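Local coordinates for protein beta-galacturonidase (Eisenbergiella tayi, PDB 6NCW) that hydrolyses beta-galacturonides as a family 2 glycoside hydrolase, at residues I308-H312 with Y313-E317. Residues are numbered along the deposited sequence; the frame is centred on the assembly and turned at random.
Sequences IRTVH and YPNDE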
loop_
_atom_site.group_PDB
_atom_site.type_symbol
_atom_site.label_atom_id
_atom_site.label_comp_id
_atom_site.label_asym_id
_atom_site.label_seq_id
_atom_site.Cartn_x
_atom_site.Cartn_y
_atom_site.Cartn_z
ATOM N N ILE A 308 -0.705 18.697 -24.474
ATOM C CA ILE A 308 -0.116 18.847 -23.151
ATOM C C ILE A 308 0.045 20.333 -22.850
ATOM O O ILE A 308 0.318 21.139 -23.746
ATOM C CB ILE A 308 1.238 18.117 -23.043
ATOM C CG1 ILE A 308 1.010 16.617 -23.018
ATOM C CG2 ILE A 308 2.017 18.569 -21.815
ATOM C CD1 ILE A 308 2.256 15.844 -23.240
ATOM N N ARG A 309 -0.146 20.687 -21.587
ATOM C CA ARG A 309 0.032 22.030 -21.068
ATOM C C ARG A 309 1.178 21.979 -20.060
ATOM O O ARG A 309 1.139 21.179 -19.115
ATOM C CB ARG A 309 -1.278 22.517 -20.425
ATOM C CG ARG A 309 -1.140 23.802 -19.661
ATOM C CD ARG A 309 -2.447 24.414 -19.175
ATOM N NE ARG A 309 -2.049 25.567 -18.370
ATOM C CZ ARG A 309 -2.377 25.772 -17.099
ATOM N NH1 ARG A 309 -3.216 24.949 -16.470
ATOM N NH2 ARG A 309 -1.880 26.832 -16.467
ATOM N N THR A 310 2.195 22.823 -20.263
ATOM C CA THR A 310 3.433 22.806 -19.469
ATOM C C THR A 310 3.258 23.577 -18.149
ATOM O O THR A 310 3.823 24.654 -17.928
ATOM C CB THR A 310 4.583 23.400 -20.287
ATOM O OG1 THR A 310 4.338 24.792 -20.522
ATOM C CG2 THR A 310 4.731 22.725 -21.647
ATOM N N VAL A 311 2.485 22.997 -17.228
ATOM C CA VAL A 311 2.344 23.617 -15.906
ATOM C C VAL A 311 3.655 23.512 -15.128
ATOM O O VAL A 311 4.252 22.432 -15.048
ATOM C CB VAL A 311 1.198 22.961 -15.121
ATOM C CG1 VAL A 311 -0.144 23.250 -15.810
ATOM C CG2 VAL A 311 1.428 21.426 -14.969
ATOM N N HIS A 312 4.130 24.630 -14.559
ATOM C CA HIS A 312 3.756 26.023 -14.883
ATOM C C HIS A 312 5.048 26.761 -15.263
ATOM O O HIS A 312 5.462 27.715 -14.593
ATOM C CB HIS A 312 3.093 26.738 -13.709
ATOM C CG HIS A 312 1.795 26.122 -13.282
ATOM N ND1 HIS A 312 0.658 26.174 -14.056
ATOM C CD2 HIS A 312 1.454 25.441 -12.162
ATOM C CE1 HIS A 312 -0.334 25.565 -13.425
ATOM N NE2 HIS A 312 0.121 25.115 -12.271
ATOM N N TYR A 313 5.706 26.305 -16.320
ATOM C CA TYR A 313 6.998 26.860 -16.700
ATOM C C TYR A 313 7.377 26.280 -18.052
ATOM O O TYR A 313 6.811 25.269 -18.471
ATOM C CB TYR A 313 8.084 26.536 -15.649
ATOM C CG TYR A 313 7.888 25.181 -15.053
ATOM C CD1 TYR A 313 8.101 24.040 -15.813
ATOM C CD2 TYR A 313 7.441 25.030 -13.741
ATOM C CE1 TYR A 313 7.886 22.793 -15.300
ATOM C CE2 TYR A 313 7.232 23.776 -13.207
ATOM C CZ TYR A 313 7.457 22.652 -13.993
ATOM O OH TYR A 313 7.244 21.385 -13.487
ATOM N N PRO A 314 8.337 26.887 -18.738
ATOM C CA PRO A 314 8.777 26.325 -20.018
ATOM C C PRO A 314 9.427 24.972 -19.802
ATOM O O PRO A 314 10.009 24.702 -18.745
ATOM C CB PRO A 314 9.775 27.370 -20.548
ATOM C CG PRO A 314 9.343 28.667 -19.871
ATOM C CD PRO A 314 8.920 28.214 -18.477
ATOM N N ASN A 315 9.300 24.108 -20.808
ATOM C CA ASN A 315 9.800 22.740 -20.751
ATOM C C ASN A 315 11.109 22.573 -21.514
ATOM O O ASN A 315 11.453 23.366 -22.392
ATOM C CB ASN A 315 8.771 21.755 -21.313
ATOM C CG ASN A 315 7.781 21.273 -20.255
ATOM O OD1 ASN A 315 7.526 21.975 -19.256
ATOM N ND2 ASN A 315 7.238 20.068 -20.451
ATOM N N ASP A 316 11.828 21.509 -21.152
ATOM C CA ASP A 316 12.953 20.968 -21.900
ATOM C C ASP A 316 12.660 20.880 -23.399
ATOM O O ASP A 316 11.665 20.289 -23.821
ATOM C CB ASP A 316 13.273 19.571 -21.355
ATOM C CG ASP A 316 14.651 19.070 -21.755
ATOM O OD1 ASP A 316 15.209 18.259 -20.978
ATOM O OD2 ASP A 316 15.171 19.458 -22.842
ATOM N N GLU A 317 13.568 21.432 -24.202
ATOM C CA GLU A 317 13.408 21.367 -25.654
ATOM C C GLU A 317 13.436 19.937 -26.169
ATOM O O GLU A 317 12.903 19.653 -27.247
ATOM C CB GLU A 317 14.511 22.178 -26.325
ATOM C CG GLU A 317 14.498 23.624 -25.875
ATOM C CD GLU A 317 15.747 24.369 -26.269
ATOM O OE1 GLU A 317 16.847 23.927 -25.895
ATOM O OE2 GLU A 317 15.621 25.402 -26.950
#
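Tyr-313 N donates to Thr-310 O across 3.0 Å, with an N-H...O angle of 154° and the donor tilted 26° from the carbonyl plane, closing a tight turn that includes the cis peptide bond between Val-311 and His-312. Beside this bond, Thr-310 OG1 lies 3.2 Å from Tyr-313 O, a weak bond at most. The Tyr-313 ring folds back against the turn: with CG between its own N and carbonyl carbon (chi1 36°), one face meets the cis peptide, Val-311 O sitting 3.4 Å above the plane toward the hydroxyl end and His-312 N nearer CD2 and CE2. Its OH bonds to His-278. Farther along, the Asn-315 amide slides past the Thr-310 side chain, Asn-315 OD1 3.4 Å from Thr-310 CB and Asn-315 CG 3.7 Å from Thr-310 CG2. The His-312 side chain leaves the backbone away from 313-317; Val-311 CB covers one face of its imidazole, ND1 bonds to Glu-333, and NE2 holds a glycerol oxygen. Arg-309 NH2 lies at the imidazole edge and bridges to Glu-333. This buried turn follows parallel barrel strand 307-309 and leads to helix 317-326, placing His-312, which binds galacturonate, in the active-site pocket of a family 2 TIM barrel.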